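Local coordinates for molybdopterin biosynthesis protein MoaB (Sulfolobus tokodaii, PDB 3IWT), which probably binds molybdopterin and takes part in the biosynthesis of the molybdenum cofactor, at residues Gly42-Gln47 with Asp155-Ala160; Gln47-Ile50 with Lys55-Gly58; Tyr148-Ser153 with Glu163-Glu168; Ile85-Gly90 with Asp97-Thr102. One frame throughout, in Å; residues are numbered along the deposited sequence. Where two conformers were deposited one is given.

Interaction 1: Gly42-Gln47 with Asp155-Ala160; sequences GDIIKQ and DAVKLA
Ile44 lays its CG2 branch against the root of Lys158, with CG2 4.2 Å from Lys158 CB, and the same methyl lies 4.4 Å from Val157 CG1. It therefore sits over the seam between two successive residues of the facing helix. The branched isoleucine suits the place, since one methyl lies against the aliphatic base of the lysine and, more loosely, near the valine methyl. In Ile44 the branch directed at Lys158 CB is the one set anti to the backbone N, while CG1 lies beside that N (chi1 -78°). Lys158 uses its hydrocarbon stem here, and its partly exposed chain continues past the contact; that side chain lies about 8 Å from a bound magnesium ion, too far for direct coordination.

Deeper in, Ile45 and Val157 cross at about a right angle. Val157 points CG1 across at Ile45, having set that methyl anti to its own N (chi1 165°). The modelled separation of this pair is doubtful, too short for two carbons, but both residues are buried and apolar, which suits a place between two helices and the sheet. The short helical segments run nearly parallel, at a crossing angle of -21° and with axes 9.3 Å apart. No hydrogen bond joins them.

On the sheet side of the pair, Ile45 rests on Ile86 and Thr88 of strand 84-88, and Val157 also touches Thr88. Helix 40-51 and helix 154-176 thus pack side by side on the sheet, while Ala156, Leu159 and Ala160 turn from this contact to helix 112-123.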
loop_
_atom_site.group_PDB
_atom_site.type_symbol
_atom_site.label_atom_id
_atom_site.label_comp_id
_atom_site.label_asym_id
_atom_site.label_seq_id
_atom_site.Cartn_x
_atom_site.Cartn_y
_atom_site.Cartn_z
ATOM N N GLY A 42 25.801 8.010 19.481
ATOM C CA GLY A 42 26.681 7.101 18.722
ATOM C C GLY A 42 27.708 6.462 19.640
ATOM O O GLY A 42 28.010 5.269 19.523
ATOM N N ASP A 43 28.259 7.273 20.541
ATOM C CA ASP A 43 29.254 6.818 21.527
ATOM C C ASP A 43 28.702 5.743 22.449
ATOM O O ASP A 43 29.365 4.750 22.701
ATOM C CB ASP A 43 29.765 8.001 22.361
ATOM C CG ASP A 43 30.719 8.903 21.579
ATOM O OD1 ASP A 43 31.017 8.610 20.404
ATOM O OD2 ASP A 43 31.153 9.926 22.134
ATOM N N ILE A 44 27.478 5.933 22.924
ATOM C CA ILE A 44 26.795 4.937 23.761
ATOM C C ILE A 44 26.613 3.604 23.027
ATOM O O ILE A 44 26.849 2.546 23.600
ATOM C CB ILE A 44 25.401 5.469 24.269
ATOM C CG1 ILE A 44 25.588 6.442 25.426
ATOM C CG2 ILE A 44 24.486 4.325 24.738
ATOM C CD1 ILE A 44 24.323 7.236 25.784
ATOM N N ILE A 45 26.202 3.665 21.758
ATOM C CA ILE A 45 25.988 2.470 20.953
ATOM C C ILE A 45 27.307 1.708 20.802
ATOM O O ILE A 45 27.362 0.514 21.061
ATOM C CB ILE A 45 25.405 2.824 19.569
ATOM C CG1 ILE A 45 23.984 3.394 19.725
ATOM C CG2 ILE A 45 25.423 1.604 18.625
ATOM C CD1 ILE A 45 23.392 3.972 18.418
ATOM N N LYS A 46 28.371 2.412 20.440
ATOM C CA LYS A 46 29.687 1.787 20.281
ATOM C C LYS A 46 30.181 1.125 21.565
ATOM O O LYS A 46 30.579 -0.045 21.552
ATOM C CB LYS A 46 30.699 2.824 19.805
ATOM C CG LYS A 46 30.448 3.344 18.400
ATOM C CD LYS A 46 31.224 4.626 18.157
ATOM C CE LYS A 46 31.034 5.101 16.723
ATOM N NZ LYS A 46 31.830 6.330 16.439
ATOM N N GLN A 47 30.119 1.892 22.658
ATOM C CA GLN A 47 30.576 1.484 23.997
ATOM C C GLN A 47 29.854 0.191 24.434
ATOM O O GLN A 47 30.497 -0.782 24.849
ATOM C CB GLN A 47 30.216 2.612 24.982
ATOM C CG GLN A 47 31.317 3.174 25.865
ATOM C CD GLN A 47 30.737 3.827 27.120
ATOM O OE1 GLN A 47 29.919 4.749 27.029
ATOM N NE2 GLN A 47 31.118 3.323 28.286
ATOM N N ASP A 155 19.154 8.333 25.993
ATOM C CA ASP A 155 18.444 7.441 26.902
ATOM C C ASP A 155 17.651 6.413 26.089
ATOM O O ASP A 155 17.580 5.244 26.453
ATOM C CB ASP A 155 17.494 8.230 27.805
ATOM C CG ASP A 155 18.197 8.941 28.968
ATOM O OD1 ASP A 155 19.390 8.741 29.256
ATOM O OD2 ASP A 155 17.504 9.713 29.632
ATOM N N ALA A 156 17.067 6.854 24.965
ATOM C CA ALA A 156 16.311 5.960 24.082
ATOM C C ALA A 156 17.203 4.889 23.450
ATOM O O ALA A 156 16.838 3.709 23.344
ATOM C CB ALA A 156 15.578 6.780 22.966
ATOM N N VAL A 157 18.368 5.313 22.981
ATOM C CA VAL A 157 19.309 4.417 22.369
ATOM C C VAL A 157 19.795 3.372 23.370
ATOM O O VAL A 157 19.827 2.173 23.079
ATOM C CB VAL A 157 20.468 5.231 21.745
ATOM C CG1 VAL A 157 21.603 4.371 21.433
ATOM C CG2 VAL A 157 19.993 5.997 20.476
ATOM N N LYS A 158 20.128 3.831 24.568
ATOM C CA LYS A 158 20.550 2.943 25.648
ATOM C C LYS A 158 19.449 1.910 25.931
ATOM O O LYS A 158 19.726 0.718 26.052
ATOM C CB LYS A 158 20.887 3.767 26.880
ATOM C CG LYS A 158 21.523 3.014 28.012
ATOM C CD LYS A 158 21.691 3.869 29.248
ATOM C CE LYS A 158 22.798 4.889 29.121
ATOM N NZ LYS A 158 23.263 5.326 30.498
ATOM N N LEU A 159 18.204 2.370 26.024
ATOM C CA LEU A 159 17.067 1.494 26.277
ATOM C C LEU A 159 16.896 0.435 25.202
ATOM O O LEU A 159 16.667 -0.722 25.518
ATOM C CB LEU A 159 15.778 2.322 26.351
ATOM C CG LEU A 159 14.485 1.602 26.784
ATOM C CD1 LEU A 159 14.599 1.109 28.235
ATOM C CD2 LEU A 159 13.284 2.518 26.610
ATOM N N ALA A 160 16.961 0.845 23.926
ATOM C CA ALA A 160 16.811 -0.061 22.802
ATOM C C ALA A 160 17.904 -1.114 22.839
ATOM O O ALA A 160 17.624 -2.299 22.704
ATOM C CB ALA A 160 16.855 0.721 21.467
#

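Interaction 2: Gln47-Ile50 with Lys55-Gly58; sequences QLLI and KIIG
Ile56 meets two consecutive residues of the helix, Leu49 and Ile50, and every contact is between hydrocarbon groups. Against Leu49 the terminal methyl of Ile56 does the work. CD1 of Ile56 lies 3.5 Å from Leu49 CD1, tighter than usual for two methyls, and 3.8 Å from Leu49 CB, lying across the leucine side chain and touching both its base and one tip. The folded second torsion of Ile56 (chi2 -48°) turns this methyl back from the extended course to reach Leu49. Against Ile50 the middle of the chain is used: Ile56 CG1 lies 3.9 Å from Ile50 CD1. Both helix residues cross Ile56 at about a right angle.

Polar bonding belongs to the surroundings. Lys55, Ile57 and Gly58 pair their backbones with strand 17-23 and its approach, while Leu48 O takes a hydrogen bond from Asn52 ND2 in the turn.

Leu49 is buried, touching Phe18 as well as Leu161 and Leu166 of helix 154-176, whereas Ile50 is exposed. Helix 40-51 lies in the beta-alpha-beta crossover between parallel neighbours 17-23 and 55-62. With no hydrogen bond or charge between the segments, shape and the burial of hydrocarbon hold the helix end against strand 55-62, outermost in the sheet of this chain.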
loop_
_atom_site.group_PDB
_atom_site.type_symbol
_atom_site.label_atom_id
_atom_site.label_comp_id
_atom_site.label_asym_id
_atom_site.label_seq_id
_atom_site.Cartn_x
_atom_site.Cartn_y
_atom_site.Cartn_z
ATOM N N GLN A 47 30.119 1.892 22.658
ATOM C CA GLN A 47 30.576 1.484 23.997
ATOM C C GLN A 47 29.854 0.191 24.434
ATOM O O GLN A 47 30.497 -0.782 24.849
ATOM C CB GLN A 47 30.216 2.612 24.982
ATOM C CG GLN A 47 31.317 3.174 25.865
ATOM C CD GLN A 47 30.737 3.827 27.120
ATOM O OE1 GLN A 47 29.919 4.749 27.029
ATOM N NE2 GLN A 47 31.118 3.323 28.286
ATOM N N LEU A 48 28.512 0.202 24.334
ATOM C CA LEU A 48 27.694 -0.933 24.779
ATOM C C LEU A 48 27.889 -2.141 23.889
ATOM O O LEU A 48 27.951 -3.269 24.374
ATOM C CB LEU A 48 26.190 -0.585 24.846
ATOM C CG LEU A 48 25.691 0.243 26.042
ATOM C CD1 LEU A 48 24.227 0.645 25.854
ATOM C CD2 LEU A 48 25.905 -0.510 27.346
ATOM N N LEU A 49 27.941 -1.911 22.568
ATOM C CA LEU A 49 28.165 -2.995 21.614
ATOM C C LEU A 49 29.506 -3.673 21.844
ATOM O O LEU A 49 29.583 -4.911 21.898
ATOM C CB LEU A 49 28.128 -2.524 20.158
ATOM C CG LEU A 49 26.748 -2.236 19.567
ATOM C CD1 LEU A 49 26.957 -1.589 18.190
ATOM C CD2 LEU A 49 25.842 -3.494 19.486
ATOM N N ILE A 50 30.557 -2.870 22.059
ATOM C CA ILE A 50 31.934 -3.373 22.409
ATOM C C ILE A 50 32.059 -4.049 23.786
ATOM O O ILE A 50 32.853 -5.041 24.011
ATOM C CB ILE A 50 32.973 -2.209 22.315
ATOM C CG1 ILE A 50 33.148 -1.806 20.834
ATOM C CG2 ILE A 50 34.309 -2.623 22.929
ATOM C CD1 ILE A 50 33.907 -0.519 20.575
ATOM N N LYS A 55 31.861 -6.080 17.575
ATOM C CA LYS A 55 32.823 -5.221 16.894
ATOM C C LYS A 55 32.141 -4.090 16.133
ATOM O O LYS A 55 31.026 -4.268 15.586
ATOM C CB LYS A 55 33.644 -6.047 15.904
ATOM C CG LYS A 55 34.354 -7.255 16.495
ATOM C CD LYS A 55 35.344 -6.833 17.548
ATOM C CE LYS A 55 36.311 -7.957 17.917
ATOM N NZ LYS A 55 37.385 -7.441 18.837
ATOM N N ILE A 56 32.787 -2.922 16.100
ATOM C CA ILE A 56 32.303 -1.811 15.267
ATOM C C ILE A 56 33.191 -1.784 14.052
ATOM O O ILE A 56 34.408 -1.576 14.173
ATOM C CB ILE A 56 32.396 -0.434 15.985
ATOM C CG1 ILE A 56 31.698 -0.468 17.355
ATOM C CG2 ILE A 56 31.853 0.685 15.069
ATOM C CD1 ILE A 56 30.298 -1.067 17.388
ATOM N N ILE A 57 32.635 -2.042 12.878
ATOM C CA ILE A 57 33.471 -2.029 11.713
ATOM C C ILE A 57 33.298 -0.812 10.826
ATOM O O ILE A 57 34.041 -0.653 9.881
ATOM C CB ILE A 57 33.456 -3.367 10.949
ATOM C CG1 ILE A 57 32.089 -3.706 10.384
ATOM C CG2 ILE A 57 34.041 -4.485 11.871
ATOM C CD1 ILE A 57 32.223 -4.782 9.304
ATOM N N GLY A 58 32.361 0.075 11.154
ATOM C CA GLY A 58 32.305 1.353 10.484
ATOM C C GLY A 58 31.348 2.320 11.131
ATOM O O GLY A 58 30.544 1.931 11.988
#

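Interaction 3: Tyr148-Ser153 with Glu163-Glu168; sequences YLLPGS and ELILPE
Ile165 lies flat over one face of the Tyr148 ring. Its CG1 is 3.7 Å from the ring centroid and only 11° off the ring normal, a CH-pi contact over the middle of the face. The extended chain of the isoleucine carries CD1 back toward the root of the tyrosine, 3.6 Å from Tyr148 CG, while the CG2 branch lies toward the hydroxyl end, 3.9 Å from Tyr148 CE2. The two side chains thus slide past each other in opposite directions, and CG1, CG2 and CD1 of Ile165 all find ring atoms. Tyr148 places its ring with CG beside the backbone N (chi1 -67°), and the second torsion (chi2 -86°) then turns the face to Ile165. A flat aromatic and a branched aliphatic chain suit each other in this buried place.

Leu150, two residues on along the strand, comes to the same isoleucine from its tip: Leu150 CD1 and Ile165 CD1 meet at 4.0 Å. The phenol oxygen of Tyr148 is satisfied across the subunit boundary, where it hydrogen-bonds Tyr133 OH of the second subunit.

The helix is irregular here. A wider pi-type turn occurs at 163-165, and Pro167 has no N-H to offer to the preceding turn, so a kink follows.

Phe114 of helix 112-123 meets the Tyr148 ring edge-to-face and also packs on Leu150. Ile86 of the neighbouring strand 84-88 touches both Leu150 and Ile165. Through Ile165 on Tyr148 and Leu150, helix 154-176 packs back on strand 145-150, which it follows directly in the chain after Ser153, the N-cap whose OG caps Ala156 N.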
loop_
_atom_site.group_PDB
_atom_site.type_symbol
_atom_site.label_atom_id
_atom_site.label_comp_id
_atom_site.label_asym_id
_atom_site.label_seq_id
_atom_site.Cartn_x
_atom_site.Cartn_y
_atom_site.Cartn_z
ATOM N N TYR A 148 18.501 -1.513 12.559
ATOM C CA TYR A 148 17.730 -0.888 13.633
ATOM C C TYR A 148 17.807 0.620 13.445
ATOM O O TYR A 148 18.900 1.185 13.374
ATOM C CB TYR A 148 18.253 -1.260 15.014
ATOM C CG TYR A 148 18.102 -2.717 15.420
ATOM C CD1 TYR A 148 16.933 -3.174 16.003
ATOM C CD2 TYR A 148 19.161 -3.631 15.264
ATOM C CE1 TYR A 148 16.807 -4.513 16.399
ATOM C CE2 TYR A 148 19.031 -4.959 15.632
ATOM C CZ TYR A 148 17.866 -5.398 16.228
ATOM O OH TYR A 148 17.756 -6.726 16.616
ATOM N N LEU A 149 16.641 1.254 13.350
ATOM C CA LEU A 149 16.533 2.691 13.234
ATOM C C LEU A 149 16.073 3.251 14.567
ATOM O O LEU A 149 14.899 3.156 14.929
ATOM C CB LEU A 149 15.533 3.072 12.129
ATOM C CG LEU A 149 15.679 2.421 10.754
ATOM C CD1 LEU A 149 14.524 2.893 9.803
ATOM C CD2 LEU A 149 17.092 2.693 10.154
ATOM N N LEU A 150 17.008 3.839 15.308
ATOM C CA LEU A 150 16.745 4.290 16.668
ATOM C C LEU A 150 16.568 5.804 16.792
ATOM O O LEU A 150 17.058 6.550 15.959
ATOM C CB LEU A 150 17.871 3.836 17.594
ATOM C CG LEU A 150 18.206 2.334 17.605
ATOM C CD1 LEU A 150 19.353 1.999 18.663
ATOM C CD2 LEU A 150 16.890 1.474 17.827
ATOM N N PRO A 151 15.930 6.257 17.885
ATOM C CA PRO A 151 15.844 7.711 18.116
ATOM C C PRO A 151 17.178 8.434 18.373
ATOM O O PRO A 151 18.237 7.795 18.610
ATOM C CB PRO A 151 14.928 7.834 19.340
ATOM C CG PRO A 151 14.227 6.472 19.448
ATOM C CD PRO A 151 15.275 5.497 18.973
ATOM N N GLY A 152 17.131 9.761 18.291
ATOM C CA GLY A 152 18.308 10.594 18.579
ATOM C C GLY A 152 18.729 10.617 20.043
ATOM O O GLY A 152 19.910 10.698 20.343
ATOM N N SER A 153 17.746 10.570 20.937
ATOM C CA SER A 153 17.939 10.584 22.403
ATOM C C SER A 153 18.898 9.495 22.933
ATOM O O SER A 153 18.672 8.315 22.695
ATOM C CB SER A 153 16.569 10.415 23.055
ATOM O OG SER A 153 16.684 9.980 24.370
ATOM N N GLU A 163 17.548 -3.494 26.298
ATOM C CA GLU A 163 16.339 -4.267 26.470
ATOM C C GLU A 163 15.972 -5.093 25.237
ATOM O O GLU A 163 15.437 -6.184 25.385
ATOM C CB GLU A 163 15.203 -3.341 26.908
ATOM C CG GLU A 163 15.540 -2.552 28.179
ATOM C CD GLU A 163 16.000 -3.449 29.300
ATOM O OE1 GLU A 163 15.328 -4.461 29.570
ATOM O OE2 GLU A 163 17.048 -3.167 29.897
ATOM N N LEU A 164 16.286 -4.603 24.023
ATOM C CA LEU A 164 15.817 -5.258 22.800
ATOM C C LEU A 164 16.870 -5.782 21.814
ATOM O O LEU A 164 16.699 -6.863 21.266
ATOM C CB LEU A 164 14.880 -4.300 22.046
ATOM C CG LEU A 164 13.666 -3.804 22.845
ATOM C CD1 LEU A 164 12.776 -2.981 21.924
ATOM C CD2 LEU A 164 12.879 -4.947 23.445
ATOM N N ILE A 165 17.942 -5.028 21.595
ATOM C CA ILE A 165 18.942 -5.412 20.606
ATOM C C ILE A 165 19.924 -6.444 21.166
ATOM O O ILE A 165 20.051 -7.546 20.620
ATOM C CB ILE A 165 19.670 -4.167 20.023
ATOM C CG1 ILE A 165 18.636 -3.222 19.388
ATOM C CG2 ILE A 165 20.781 -4.589 19.065
ATOM C CD1 ILE A 165 19.238 -1.963 18.784
ATOM N N LEU A 166 20.617 -6.110 22.249
ATOM C CA LEU A 166 21.629 -7.029 22.796
ATOM C C LEU A 166 21.082 -8.441 23.087
ATOM O O LEU A 166 21.728 -9.421 22.736
ATOM C CB LEU A 166 22.339 -6.421 24.025
ATOM C CG LEU A 166 23.217 -5.184 23.717
ATOM C CD1 LEU A 166 23.758 -4.540 25.006
ATOM C CD2 LEU A 166 24.375 -5.487 22.749
ATOM N N PRO A 167 19.893 -8.560 23.715
ATOM C CA PRO A 167 19.369 -9.902 24.049
ATOM C C PRO A 167 18.921 -10.808 22.896
ATOM O O PRO A 167 18.938 -12.036 23.051
ATOM C CB PRO A 167 18.160 -9.584 24.950
ATOM C CG PRO A 167 18.391 -8.196 25.425
ATOM C CD PRO A 167 19.006 -7.513 24.254
ATOM N N GLU A 168 18.504 -10.222 21.772
ATOM C CA GLU A 168 17.907 -10.987 20.676
ATOM C C GLU A 168 18.624 -10.946 19.339
ATOM O O GLU A 168 18.291 -11.734 18.468
ATOM C CB GLU A 168 16.461 -10.524 20.436
ATOM C CG GLU A 168 15.546 -10.781 21.621
ATOM C CD GLU A 168 15.463 -12.248 22.018
ATOM O OE1 GLU A 168 15.592 -13.141 21.158
ATOM O OE2 GLU A 168 15.242 -12.494 23.207
#

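Interaction 4: Ile85-Gly90 with Asp97-Thr102; sequences IISTGG and DITVET
Thr99 grips two successive carbonyls of the glycine turn. Its OG1 donates to Gly89 O at 2.7 Å, and its backbone N donates to Gly90 O at 3.2 Å, with an N-H...O angle of 148°. Placing OG1 beside its own N (chi1 -60°) lets one residue make both bonds, and turns CG2 toward Ser87 OG. Gly90, at positive phi, has no side chain in the place where Thr99 OG1 comes in, while the backbone of Gly89 (phi 118°) is likewise one that suits glycine. Asp97 lies along Gly90, its CB 3.4 Å from Gly90 O.

In the next shell, a water donates to Gly90 O and to Glu101 OE1 and accepts from Val100 N, satisfying a second N-H at the start of the helix. The other carboxylate oxygen, Glu101 OE2, forms a salt bridge with Lys136 NZ. Thr102 OG1 and N both bond to Ile98 O, securing the first turn, and Asp97 OD2 accepts weak hydrogen bonds from Gly92 N and Ser94 N.

This glycine turn at the end of strand 84-88, running on into Thr91 and Gly92, is the Thr-Gly-Gly-Thr-Gly signature of the MogA/MoaB family; in relatives the loop helps form the molybdopterin site, and probably does so here.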
loop_
_atom_site.group_PDB
_atom_site.type_symbol
_atom_site.label_atom_id
_atom_site.label_comp_id
_atom_site.label_asym_id
_atom_site.label_seq_id
_atom_site.Cartn_x
_atom_site.Cartn_y
_atom_site.Cartn_z
ATOM N N ILE A 85 23.272 -3.011 11.148
ATOM C CA ILE A 85 23.387 -1.565 11.037
ATOM C C ILE A 85 22.459 -0.957 12.083
ATOM O O ILE A 85 21.282 -1.319 12.148
ATOM C CB ILE A 85 22.980 -1.051 9.638
ATOM C CG1 ILE A 85 23.866 -1.671 8.546
ATOM C CG2 ILE A 85 23.023 0.509 9.600
ATOM C CD1 ILE A 85 23.345 -1.526 7.084
ATOM N N ILE A 86 22.989 -0.015 12.860
ATOM C CA ILE A 86 22.204 0.734 13.829
ATOM C C ILE A 86 22.355 2.223 13.547
ATOM O O ILE A 86 23.473 2.762 13.462
ATOM C CB ILE A 86 22.624 0.430 15.283
ATOM C CG1 ILE A 86 22.532 -1.075 15.596
ATOM C CG2 ILE A 86 21.756 1.264 16.292
ATOM C CD1 ILE A 86 22.954 -1.438 17.045
ATOM N N SER A 87 21.222 2.898 13.374
ATOM C CA SER A 87 21.254 4.344 13.231
ATOM C C SER A 87 20.622 5.004 14.431
ATOM O O SER A 87 19.720 4.441 15.071
ATOM C CB SER A 87 20.586 4.816 11.927
ATOM O OG SER A 87 19.180 4.560 11.930
ATOM N N THR A 88 21.068 6.223 14.715
ATOM C CA THR A 88 20.457 7.043 15.740
ATOM C C THR A 88 20.109 8.406 15.163
ATOM O O THR A 88 20.979 9.087 14.635
ATOM C CB THR A 88 21.378 7.220 16.977
ATOM O OG1 THR A 88 20.827 8.199 17.889
ATOM C CG2 THR A 88 22.815 7.616 16.605
ATOM N N GLY A 89 18.839 8.786 15.299
ATOM C CA GLY A 89 18.324 10.083 14.871
ATOM C C GLY A 89 17.244 10.048 13.800
ATOM O O GLY A 89 17.253 9.198 12.898
ATOM N N GLY A 90 16.293 10.964 13.944
ATOM C CA GLY A 90 15.313 11.264 12.913
ATOM C C GLY A 90 14.114 10.354 12.814
ATOM O O GLY A 90 13.531 10.235 11.723
ATOM N N ASP A 97 12.466 15.149 10.521
ATOM C CA ASP A 97 12.690 13.715 10.782
ATOM C C ASP A 97 12.194 12.850 9.607
ATOM O O ASP A 97 10.968 12.711 9.401
ATOM C CB ASP A 97 11.963 13.260 12.043
ATOM C CG ASP A 97 12.633 13.729 13.331
ATOM O OD1 ASP A 97 13.743 14.291 13.301
ATOM O OD2 ASP A 97 11.982 13.557 14.383
ATOM N N ILE A 98 13.134 12.254 8.863
ATOM C CA ILE A 98 12.806 11.480 7.659
ATOM C C ILE A 98 13.484 10.081 7.584
ATOM O O ILE A 98 13.393 9.387 6.569
ATOM C CB ILE A 98 13.141 12.292 6.380
ATOM C CG1 ILE A 98 14.652 12.579 6.273
ATOM C CG2 ILE A 98 12.322 13.588 6.284
ATOM C CD1 ILE A 98 15.051 12.941 4.833
ATOM N N THR A 99 14.108 9.650 8.667
ATOM C CA THR A 99 14.898 8.417 8.659
ATOM C C THR A 99 14.035 7.187 8.335
ATOM O O THR A 99 14.377 6.383 7.456
ATOM C CB THR A 99 15.577 8.205 10.018
ATOM O OG1 THR A 99 16.459 9.302 10.314
ATOM C CG2 THR A 99 16.364 6.881 10.038
ATOM N N VAL A 100 12.895 7.071 9.010
ATOM C CA VAL A 100 11.992 5.916 8.848
ATOM C C VAL A 100 11.358 5.889 7.462
ATOM O O VAL A 100 11.292 4.858 6.821
ATOM C CB VAL A 100 10.912 5.867 9.971
ATOM C CG1 VAL A 100 9.944 4.712 9.746
ATOM C CG2 VAL A 100 11.617 5.734 11.350
ATOM N N GLU A 101 10.935 7.047 6.995
ATOM C CA GLU A 101 10.301 7.177 5.711
ATOM C C GLU A 101 11.299 6.920 4.583
ATOM O O GLU A 101 10.928 6.495 3.484
ATOM C CB GLU A 101 9.732 8.579 5.562
ATOM C CG GLU A 101 8.584 8.901 6.510
ATOM C CD GLU A 101 8.988 8.995 7.977
ATOM O OE1 GLU A 101 10.110 9.499 8.317
ATOM O OE2 GLU A 101 8.153 8.542 8.805
ATOM N N THR A 102 12.575 7.191 4.842
ATOM C CA THR A 102 13.616 6.958 3.871
ATOM C C THR A 102 14.031 5.464 3.823
ATOM O O THR A 102 14.153 4.885 2.739
ATOM C CB THR A 102 14.846 7.853 4.161
ATOM O OG1 THR A 102 14.439 9.222 4.110
ATOM C CG2 THR A 102 15.962 7.591 3.161
HETATM O O HOH W 1 11.322 9.054 10.764
HETATM O O HOH W 2 16.146 14.033 15.177
#

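From the N terminus, helix 40-51 opens two contacts. Interaction 2 closes first, a short return from the helix to strand 55-62, sharing Gln47 with interaction 1. Interaction 4 follows, closing the small loop between strand 84-88 and helix 99-103, and is nested within the long loop that interaction 1 closes when 155-160 returns to 42-47. Interaction 3 opens at 148-153, before interaction 1 has closed, and ends at 163-168, so these two cross; both use helix 154-176. Neighbouring strands 84-88 and 145-150 join interactions 3 and 4 through the sheet. Together the contacts bind two helices to the sheet and fix its glycine-rich loop.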